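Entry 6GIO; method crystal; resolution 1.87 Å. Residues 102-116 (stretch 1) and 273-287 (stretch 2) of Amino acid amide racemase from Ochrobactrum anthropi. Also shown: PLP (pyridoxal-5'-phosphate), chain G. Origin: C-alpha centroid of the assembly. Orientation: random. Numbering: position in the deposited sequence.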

ATOM      1  N   GLY C 102       3.775  -6.388  28.296  1.00 40.36           N
ATOM      2  CA  GLY C 102       3.256  -7.701  27.871  1.00 35.17           C
ATOM      3  C   GLY C 102       3.693  -8.139  26.484  1.00 33.76           C
ATOM      4  O   GLY C 102       4.578  -7.549  25.882  1.00 32.10           O
ATOM      5  N   GLU C 103       3.063  -9.196  25.981  1.00 32.69           N
ATOM      6  CA  GLU C 103       3.304  -9.674  24.633  1.00 32.32           C
ATOM      7  C   GLU C 103       2.741  -8.691  23.573  1.00 29.22           C
ATOM      8  O   GLU C 103       1.625  -8.146  23.710  1.00 28.06           O
ATOM      9  CB  GLU C 103       2.702 -11.069  24.467  1.00 36.13           C
ATOM     10  CG  GLU C 103       3.371 -12.161  25.323  1.00 38.10           C
ATOM     11  CD  GLU C 103       4.653 -12.713  24.697  1.00 45.32           C
ATOM     12  OE1 GLU C 103       4.843 -12.591  23.452  1.00 45.19           O
ATOM     13  OE2 GLU C 103       5.476 -13.294  25.440  1.00 45.59           O
ATOM     14  N   ARG C 104       3.548  -8.414  22.559  1.00 26.26           N
ATOM     15  CA  ARG C 104       3.155  -7.522  21.474  1.00 25.75           C
ATOM     16  C   ARG C 104       3.660  -8.116  20.154  1.00 24.03           C
ATOM     17  O   ARG C 104       4.581  -8.947  20.137  1.00 25.29           O
ATOM     18  CB  ARG C 104       3.741  -6.120  21.666  1.00 25.70           C
ATOM     19  CG  ARG C 104       3.341  -5.466  22.982  1.00 27.80           C
ATOM     20  CD  ARG C 104       3.933  -4.082  23.132  1.00 29.03           C
ATOM     21  NE  ARG C 104       5.377  -4.166  23.242  1.00 28.59           N
ATOM     22  CZ  ARG C 104       6.234  -3.253  22.840  1.00 29.35           C
ATOM     23  NH1 ARG C 104       5.833  -2.119  22.298  1.00 32.97           N
ATOM     24  NH2 ARG C 104       7.514  -3.479  22.998  1.00 33.14           N
ATOM     25  N   ARG C 105       3.037  -7.729  19.061  1.00 22.22           N
ATOM     26  CA  ARG C 105       3.491  -8.142  17.732  1.00 22.40           C
ATOM     27  C   ARG C 105       3.344  -6.972  16.754  1.00 22.45           C
ATOM     28  O   ARG C 105       2.657  -5.955  17.034  1.00 19.62           O
ATOM     29  CB  ARG C 105       2.672  -9.310  17.215  1.00 22.14           C
ATOM     30  CG  ARG C 105       2.619 -10.526  18.125  1.00 23.23           C
ATOM     31  CD  ARG C 105       3.936 -11.266  18.127  1.00 24.46           C
ATOM     32  NE  ARG C 105       3.918 -12.519  18.862  1.00 26.29           N
ATOM     33  CZ  ARG C 105       4.150 -12.665  20.168  1.00 28.56           C
ATOM     34  NH1 ARG C 105       4.404 -11.619  20.920  1.00 29.00           N
ATOM     35  NH2 ARG C 105       4.131 -13.883  20.719  1.00 27.63           N
ATOM     36  N   VAL C 106       3.961  -7.187  15.591  1.00 21.48           N
ATOM     37  CA  VAL C 106       4.107  -6.192  14.547  1.00 19.92           C
ATOM     38  C   VAL C 106       3.552  -6.711  13.225  1.00 19.76           C
ATOM     39  O   VAL C 106       3.821  -7.839  12.813  1.00 22.38           O
ATOM     40  CB  VAL C 106       5.568  -5.888  14.336  1.00 18.78           C
ATOM     41  CG1 VAL C 106       5.730  -4.707  13.379  1.00 18.49           C
ATOM     42  CG2 VAL C 106       6.194  -5.614  15.693  1.00 19.38           C
ATOM     43  N   TRP C 107       2.742  -5.900  12.590  1.00 18.83           N
ATOM     44  CA  TRP C 107       2.281  -6.170  11.244  1.00 19.00           C
ATOM     45  C   TRP C 107       2.925  -5.124  10.414  1.00 17.46           C
ATOM     46  O   TRP C 107       3.040  -4.024  10.852  1.00 17.31           O
ATOM     47  CB  TRP C 107       0.756  -6.003  11.201  1.00 19.94           C
ATOM     48  CG  TRP C 107       0.085  -5.961   9.866  1.00 19.71           C
ATOM     49  CD1 TRP C 107      -0.518  -6.993   9.246  1.00 19.59           C
ATOM     50  CD2 TRP C 107      -0.137  -4.792   9.033  1.00 19.86           C
ATOM     51  NE1 TRP C 107      -1.069  -6.565   8.055  1.00 21.72           N
ATOM     52  CE2 TRP C 107      -0.866  -5.216   7.911  1.00 20.21           C
ATOM     53  CE3 TRP C 107       0.219  -3.425   9.132  1.00 20.82           C
ATOM     54  CZ2 TRP C 107      -1.267  -4.339   6.887  1.00 19.47           C
ATOM     55  CZ3 TRP C 107      -0.175  -2.544   8.067  1.00 20.03           C
ATOM     56  CH2 TRP C 107      -0.898  -3.030   6.976  1.00 19.16           C
ATOM     57  N   PHE C 108       3.276  -5.455   9.184  1.00 19.07           N
ATOM     58  CA  PHE C 108       3.814  -4.487   8.223  1.00 18.78           C
ATOM     59  C   PHE C 108       2.913  -4.208   7.041  1.00 17.87           C
ATOM     60  O   PHE C 108       2.218  -5.106   6.561  1.00 18.51           O
ATOM     61  CB  PHE C 108       5.127  -5.018   7.663  1.00 20.35           C
ATOM     62  CG  PHE C 108       6.259  -4.962   8.640  1.00 21.05           C
ATOM     63  CD1 PHE C 108       6.775  -3.729   9.059  1.00 21.09           C
ATOM     64  CD2 PHE C 108       6.790  -6.141   9.180  1.00 21.23           C
ATOM     65  CE1 PHE C 108       7.804  -3.664   9.984  1.00 20.60           C
ATOM     66  CE2 PHE C 108       7.849  -6.082  10.074  1.00 21.62           C
ATOM     67  CZ  PHE C 108       8.347  -4.849  10.498  1.00 20.78           C
ATOM     68  N   GLY C 109       2.989  -2.982   6.511  1.00 17.61           N
ATOM     69  CA  GLY C 109       2.257  -2.654   5.289  1.00 17.17           C
ATOM     70  C   GLY C 109       3.069  -1.679   4.489  1.00 17.43           C
ATOM     71  O   GLY C 109       4.292  -1.590   4.679  1.00 17.89           O
ATOM     72  N   HIS C 110       2.411  -0.984   3.576  1.00 17.23           N
ATOM     73  CA  HIS C 110       3.109  -0.051   2.679  1.00 18.86           C
ATOM     74  C   HIS C 110       2.873   1.387   2.935  1.00 19.92           C
ATOM     75  O   HIS C 110       3.605   2.220   2.399  1.00 23.88           O
ATOM     76  CB  HIS C 110       2.640  -0.274   1.265  1.00 18.16           C
ATOM     77  CG  HIS C 110       2.760  -1.674   0.833  1.00 16.23           C
ATOM     78  ND1 HIS C 110       3.980  -2.322   0.780  1.00 16.56           N
ATOM     79  CD2 HIS C 110       1.829  -2.563   0.424  1.00 15.64           C
ATOM     80  CE1 HIS C 110       3.790  -3.543   0.316  1.00 16.54           C
ATOM     81  NE2 HIS C 110       2.495  -3.726   0.127  1.00 15.88           N
ATOM     82  N   SER C 111       1.824   1.710   3.694  1.00 21.48           N
ATOM     83  CA  SER C 111       1.377   3.103   3.814  1.00 22.55           C
ATOM     84  C   SER C 111       0.691   3.389   5.147  1.00 22.42           C
ATOM     85  O   SER C 111       0.262   2.481   5.830  1.00 21.75           O
ATOM     86  CB  SER C 111       0.428   3.517   2.656  1.00 23.09           C
ATOM     87  OG  SER C 111      -0.877   2.871   2.673  1.00 23.30           O
ATOM     88  N   GLY C 112       0.602   4.661   5.507  1.00 22.48           N
ATOM     89  CA  GLY C 112      -0.215   5.066   6.676  1.00 23.17           C
ATOM     90  C   GLY C 112      -1.668   4.624   6.519  1.00 21.43           C
ATOM     91  O   GLY C 112      -2.291   4.125   7.464  1.00 20.91           O
ATOM     92  N   SER C 113      -2.188   4.761   5.303  1.00 20.75           N
ATOM     93  CA  SER C 113      -3.568   4.393   4.982  1.00 20.96           C
ATOM     94  C   SER C 113      -3.862   2.944   5.162  1.00 20.61           C
ATOM     95  O   SER C 113      -4.932   2.614   5.662  1.00 23.05           O
ATOM     96  CB  SER C 113      -3.908   4.741   3.514  1.00 22.79           C
ATOM     97  OG  SER C 113      -3.674   6.137   3.287  1.00 25.57           O
ATOM     98  N   ASP C 114      -2.976   2.065   4.715  1.00 19.48           N
ATOM     99  CA  ASP C 114      -3.219   0.618   4.860  1.00 20.15           C
ATOM    100  C   ASP C 114      -3.011   0.148   6.341  1.00 20.71           C
ATOM    101  O   ASP C 114      -3.707  -0.770   6.821  1.00 18.64           O
ATOM    102  CB  ASP C 114      -2.508  -0.248   3.770  1.00 21.13           C
ATOM    103  CG  ASP C 114      -0.953  -0.432   3.936  1.00 22.46           C
ATOM    104  OD1 ASP C 114      -0.386  -0.266   5.015  1.00 24.65           O
ATOM    105  OD2 ASP C 114      -0.301  -0.856   2.930  1.00 23.79           O
ATOM    106  N   ALA C 115      -2.138   0.859   7.055  1.00 19.42           N
ATOM    107  CA  ALA C 115      -1.855   0.567   8.475  1.00 19.91           C
ATOM    108  C   ALA C 115      -3.029   0.936   9.342  1.00 20.86           C
ATOM    109  O   ALA C 115      -3.411   0.166  10.264  1.00 20.92           O
ATOM    110  CB  ALA C 115      -0.585   1.270   8.924  1.00 19.43           C
ATOM    111  N   ASN C 116      -3.635   2.085   9.072  1.00 19.71           N
ATOM    112  CA  ASN C 116      -4.837   2.447   9.816  1.00 22.00           C
ATOM    113  C   ASN C 116      -6.068   1.614   9.393  1.00 21.90           C
ATOM    114  O   ASN C 116      -6.976   1.362  10.208  1.00 21.07           O
ATOM    115  CB  ASN C 116      -5.155   3.958   9.718  1.00 22.80           C
ATOM    116  CG  ASN C 116      -4.233   4.815  10.558  1.00 24.26           C
ATOM    117  OD1 ASN C 116      -3.634   5.780  10.054  1.00 25.46           O
ATOM    118  ND2 ASN C 116      -4.090   4.467  11.833  1.00 21.33           N
ATOM    119  N   LEU C 273      11.249   4.725   0.842  1.00 22.73           N
ATOM    120  CA  LEU C 273      10.615   3.517   0.336  1.00 24.00           C
ATOM    121  C   LEU C 273       9.298   3.325   1.078  1.00 23.91           C
ATOM    122  O   LEU C 273       9.170   3.751   2.228  1.00 24.16           O
ATOM    123  CB  LEU C 273      11.503   2.282   0.499  1.00 26.57           C
ATOM    124  CG  LEU C 273      12.612   2.125  -0.553  1.00 28.87           C
ATOM    125  CD1 LEU C 273      13.779   3.026  -0.216  1.00 29.49           C
ATOM    126  CD2 LEU C 273      13.077   0.683  -0.609  1.00 30.86           C
ATOM    127  N   PRO C 274       8.318   2.690   0.435  1.00 22.70           N
ATOM    128  CA  PRO C 274       7.015   2.519   1.065  1.00 22.14           C
ATOM    129  C   PRO C 274       7.059   1.532   2.218  1.00 22.52           C
ATOM    130  O   PRO C 274       7.306   0.360   1.993  1.00 22.30           O
ATOM    131  CB  PRO C 274       6.171   1.916  -0.056  1.00 22.99           C
ATOM    132  CG  PRO C 274       6.885   2.274  -1.306  1.00 25.55           C
ATOM    133  CD  PRO C 274       8.330   2.135  -0.926  1.00 23.06           C
ATOM    134  N   LEU C 275       6.822   1.988   3.432  1.00 21.23           N
ATOM    135  CA  LEU C 275       6.753   1.061   4.565  1.00 19.62           C
ATOM    136  C   LEU C 275       5.888   1.649   5.693  1.00 19.83           C
ATOM    137  O   LEU C 275       6.048   2.845   6.105  1.00 18.22           O
ATOM    138  CB  LEU C 275       8.171   0.805   5.082  1.00 21.15           C
ATOM    139  CG  LEU C 275       8.421   0.042   6.395  1.00 20.40           C
ATOM    140  CD1 LEU C 275       8.017  -1.407   6.234  1.00 21.15           C
ATOM    141  CD2 LEU C 275       9.892   0.109   6.753  1.00 21.77           C
ATOM    142  N   SER C 276       5.017   0.798   6.241  1.00 20.03           N
ATOM    143  CA  SER C 276       4.240   1.156   7.425  1.00 18.88           C
ATOM    144  C   SER C 276       4.274   0.006   8.431  1.00 18.94           C
ATOM    145  O   SER C 276       4.705  -1.109   8.106  1.00 20.79           O
ATOM    146  CB  SER C 276       2.803   1.494   7.044  1.00 19.64           C
ATOM    147  OG  SER C 276       2.042   0.358   6.573  1.00 18.79           O
ATOM    148  N   ALA C 277       3.819   0.272   9.643  1.00 18.29           N
ATOM    149  CA  ALA C 277       3.726  -0.781  10.649  1.00 20.87           C
ATOM    150  C   ALA C 277       2.699  -0.484  11.701  1.00 21.00           C
ATOM    151  O   ALA C 277       2.411   0.676  11.964  1.00 21.42           O
ATOM    152  CB  ALA C 277       5.060  -1.054  11.293  1.00 21.50           C
ATOM    153  N   VAL C 278       2.188  -1.555  12.316  1.00 20.58           N
ATOM    154  CA  VAL C 278       1.289  -1.476  13.450  1.00 20.75           C
ATOM    155  C   VAL C 278       1.891  -2.312  14.582  1.00 20.96           C
ATOM    156  O   VAL C 278       2.231  -3.500  14.424  1.00 19.42           O
ATOM    157  CB  VAL C 278      -0.118  -2.006  13.114  1.00 20.65           C
ATOM    158  CG1 VAL C 278      -1.028  -1.974  14.330  1.00 20.29           C
ATOM    159  CG2 VAL C 278      -0.755  -1.183  12.001  1.00 22.62           C
ATOM    160  N   VAL C 279       2.059  -1.688  15.730  1.00 22.06           N
ATOM    161  CA  VAL C 279       2.594  -2.403  16.916  1.00 21.73           C
ATOM    162  C   VAL C 279       1.437  -2.460  17.867  1.00 21.40           C
ATOM    163  O   VAL C 279       0.819  -1.440  18.113  1.00 22.96           O
ATOM    164  CB  VAL C 279       3.787  -1.656  17.571  1.00 22.23           C
ATOM    165  CG1 VAL C 279       4.244  -2.339  18.847  1.00 22.22           C
ATOM    166  CG2 VAL C 279       4.934  -1.611  16.595  1.00 22.34           C
ATOM    167  N   GLY C 280       1.091  -3.655  18.326  1.00 20.96           N
ATOM    168  CA  GLY C 280      -0.076  -3.822  19.133  1.00 21.06           C
ATOM    169  C   GLY C 280       0.073  -4.990  20.083  1.00 21.27           C
ATOM    170  O   GLY C 280       1.069  -5.686  20.030  1.00 22.69           O
ATOM    171  N   PRO C 281      -0.895  -5.173  20.979  1.00 21.36           N
ATOM    172  CA  PRO C 281      -0.775  -6.280  21.934  1.00 24.89           C
ATOM    173  C   PRO C 281      -1.059  -7.607  21.193  1.00 25.65           C
ATOM    174  O   PRO C 281      -1.770  -7.602  20.181  1.00 23.60           O
ATOM    175  CB  PRO C 281      -1.846  -5.984  23.002  1.00 22.20           C
ATOM    176  CG  PRO C 281      -2.685  -4.890  22.475  1.00 23.20           C
ATOM    177  CD  PRO C 281      -2.133  -4.395  21.163  1.00 22.65           C
ATOM    178  N   GLN C 282      -0.508  -8.717  21.685  1.00 26.66           N
ATOM    179  CA  GLN C 282      -0.620 -10.007  20.976  1.00 27.97           C
ATOM    180  C   GLN C 282      -2.063 -10.507  20.811  1.00 25.01           C
ATOM    181  O   GLN C 282      -2.452 -11.018  19.757  1.00 22.49           O
ATOM    182  CB  GLN C 282       0.233 -11.086  21.654  1.00 30.94           C
ATOM    183  CG  GLN C 282       0.152 -12.406  20.913  1.00 34.40           C
ATOM    184  CD  GLN C 282       0.916 -13.504  21.577  1.00 43.33           C
ATOM    185  OE1 GLN C 282       1.076 -13.521  22.810  1.00 49.80           O
ATOM    186  NE2 GLN C 282       1.408 -14.454  20.761  1.00 47.25           N
ATOM    187  N   TRP C 283      -2.876 -10.318  21.833  1.00 23.91           N
ATOM    188  CA  TRP C 283      -4.236 -10.823  21.773  1.00 25.00           C
ATOM    189  C   TRP C 283      -5.020 -10.151  20.641  1.00 24.61           C
ATOM    190  O   TRP C 283      -5.871 -10.769  20.060  1.00 24.79           O
ATOM    191  CB  TRP C 283      -4.956 -10.708  23.131  1.00 25.67           C
ATOM    192  CG  TRP C 283      -5.374  -9.316  23.574  1.00 25.62           C
ATOM    193  CD1 TRP C 283      -4.647  -8.428  24.314  1.00 26.85           C
ATOM    194  CD2 TRP C 283      -6.626  -8.687  23.330  1.00 27.77           C
ATOM    195  NE1 TRP C 283      -5.357  -7.283  24.511  1.00 25.72           N
ATOM    196  CE2 TRP C 283      -6.583  -7.424  23.930  1.00 27.71           C
ATOM    197  CE3 TRP C 283      -7.786  -9.074  22.669  1.00 28.08           C
ATOM    198  CZ2 TRP C 283      -7.662  -6.537  23.882  1.00 30.10           C
ATOM    199  CZ3 TRP C 283      -8.843  -8.188  22.600  1.00 30.13           C
ATOM    200  CH2 TRP C 283      -8.772  -6.934  23.206  1.00 28.66           C
ATOM    201  N   VAL C 284      -4.695  -8.920  20.291  1.00 25.06           N
ATOM    202  CA  VAL C 284      -5.298  -8.280  19.105  1.00 24.61           C
ATOM    203  C   VAL C 284      -4.605  -8.716  17.814  1.00 22.63           C
ATOM    204  O   VAL C 284      -5.266  -9.078  16.830  1.00 21.99           O
ATOM    205  CB  VAL C 284      -5.179  -6.743  19.211  1.00 25.83           C
ATOM    206  CG1 VAL C 284      -5.638  -6.045  17.924  1.00 24.76           C
ATOM    207  CG2 VAL C 284      -5.928  -6.246  20.430  1.00 26.08           C
ATOM    208  N   MET C 285      -3.278  -8.661  17.820  1.00 22.57           N
ATOM    209  CA  MET C 285      -2.489  -8.757  16.601  1.00 22.06           C
ATOM    210  C   MET C 285      -2.467 -10.180  16.034  1.00 24.08           C
ATOM    211  O   MET C 285      -2.323 -10.394  14.816  1.00 22.32           O
ATOM    212  CB  MET C 285      -1.080  -8.214  16.843  1.00 22.33           C
ATOM    213  CG  MET C 285      -1.059  -6.761  17.246  1.00 23.00           C
ATOM    214  SD  MET C 285      -1.752  -5.615  16.010  1.00 24.84           S
ATOM    215  CE  MET C 285      -0.681  -5.893  14.620  1.00 23.13           C
ATOM    216  N   ASP C 286      -2.642 -11.151  16.927  1.00 24.08           N
ATOM    217  CA  ASP C 286      -2.787 -12.550  16.546  1.00 24.94           C
ATOM    218  C   ASP C 286      -4.252 -12.994  16.475  1.00 25.31           C
ATOM    219  O   ASP C 286      -4.523 -14.181  16.590  1.00 27.44           O
ATOM    220  CB  ASP C 286      -2.052 -13.454  17.540  1.00 25.37           C
ATOM    221  CG  ASP C 286      -0.561 -13.416  17.371  1.00 26.62           C
ATOM    222  OD1 ASP C 286      -0.046 -12.706  16.446  1.00 24.61           O
ATOM    223  OD2 ASP C 286       0.106 -14.104  18.196  1.00 26.04           O
ATOM    224  N   HIS C 287      -5.181 -12.067  16.251  1.00 27.80           N
ATOM    225  CA  HIS C 287      -6.643 -12.365  16.287  1.00 29.68           C
ATOM    226  C   HIS C 287      -7.013 -13.560  15.392  1.00 29.72           C
ATOM    227  O   HIS C 287      -7.734 -14.435  15.819  1.00 26.62           O
ATOM    228  CB  HIS C 287      -7.457 -11.127  15.880  1.00 29.20           C
ATOM    229  CG  HIS C 287      -8.881 -11.417  15.535  1.00 28.98           C
ATOM    230  ND1 HIS C 287      -9.830 -11.711  16.490  1.00 28.31           N
ATOM    231  CD2 HIS C 287      -9.527 -11.433  14.341  1.00 29.06           C
ATOM    232  CE1 HIS C 287     -10.995 -11.920  15.901  1.00 27.14           C
ATOM    233  NE2 HIS C 287     -10.836 -11.775  14.595  1.00 28.79           N
TER
HETATM  234  N1  PLP G 501      -1.980   9.077   9.343  1.00 32.40           N
HETATM  235  C2  PLP G 501      -1.370  10.283   9.454  1.00 35.26           C
HETATM  236  C2A PLP G 501      -1.316  11.042  10.744  1.00 35.39           C
HETATM  237  C3  PLP G 501      -0.737  10.922   8.273  1.00 34.50           C
HETATM  238  O3  PLP G 501      -0.147  12.118   8.397  1.00 35.47           O
HETATM  239  C4  PLP G 501      -0.728  10.223   6.972  1.00 35.56           C
HETATM  240  C4A PLP G 501      -0.078  10.852   5.782  1.00 34.77           C
HETATM  241  C5  PLP G 501      -1.420   8.887   6.968  1.00 34.45           C
HETATM  242  C6  PLP G 501      -2.004   8.405   8.160  1.00 34.88           C
HETATM  243  C5A PLP G 501      -1.532   8.102   5.671  1.00 34.56           C
HETATM  244  O4P PLP G 501      -0.286   7.843   5.012  1.00 34.82           O
HETATM  245  P   PLP G 501      -0.229   7.500   3.453  1.00 32.20           P
HETATM  246  O1P PLP G 501       1.101   6.823   3.337  1.00 34.92           O
HETATM  247  O2P PLP G 501      -0.292   8.821   2.708  1.00 30.35           O
HETATM  248  O3P PLP G 501      -1.393   6.553   3.199  1.00 33.25           O
HETATM  249  O   HOH W   1       2.489 -14.020  16.487  1.00 22.66           O
HETATM  250  O   HOH W   2       6.585  -2.214   1.540  1.00 24.99           O

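Strands 104-109 and 276-281 run antiparallel, and narrow and wide pairs alternate along them. At the hydrogen-bonded pairs the backbones exchange two bonds each: Trp107 N to Val278 O (3.1 Å) and Val278 N to Trp107 O (3.0 Å), Gly109 N to Ser276 O (3.0 Å) and Ser276 N to Gly109 O (2.9 Å), with Arg105 and Gly280 paired in the same way. Beyond them, Gln282 N, the first amide of a short helix, still donates to Glu103 O (3.0 Å).

Side chains alternate between the faces. Val106, Phe108, Ala277 and Val279 share one. Both valines are t, and their methyls meet at 4.3 Å between Val106 CG2 and Val279 CG2. The m rotamer of Phe108 sets its ring beside small and branched neighbours: Phe108 CD1 is 3.9 Å from both Ala277 CB and Leu275 CD1. Alanine leaves room here for the aromatic ring.

On the other face, Trp107 (t) brings its indole against Val278, with Trp107 CE3 3.8 Å from Val278 CG2, while Met285, m at all three chi angles, curls back so that its CE lies 3.7 Å from Trp107 CB. Ala115, whose CB points toward the strand, packs at 3.9 Å from Val278 CG2; its short side chain suits the close passage of the helix. Glycine suits position 109, since a CB there would clash with Ser276 OG and Asp114 OD1.

Ser276, with chi1 p, carries its hydroxyl into a polar pocket where OG lies 2.9 Å from Ser111 O and 3.0 Å from Asp114 OD1; which oxygen receives its proton is open. Asp114, also p, folds back over the preceding turn: its OD2 accepts from His110 N (2.8 Å) and its OD1 weakly from Ser111 N (3.2 Å). Ser111 in turn caps the helix, its p rotamer bringing OG to 3.0 Å from Asp114 N. The helix start also holds the cofactor phosphate, through Gly112 N to PLP O1P (3.1 Å) and Ser113 N to PLP O3P (2.9 Å).

At the other end Arg105, m at chi1 and chi2, bends its guanidinium back along its own strand. Its NH1 makes a salt bridge with Glu103 OE1 (2.7 Å) and also donates to Arg104 O (2.8 Å). The extended Gln282, t at chi1 and chi2, lies over one guanidinium face; its NE2 is 2.8 Å from Arg105 NH2, but two donors cannot bond, and NE2 instead donates to Asp286 OD2 (2.9 Å). Water 1 links Arg105 NE (3.2 Å) to Asp286 OD1 (2.9 Å).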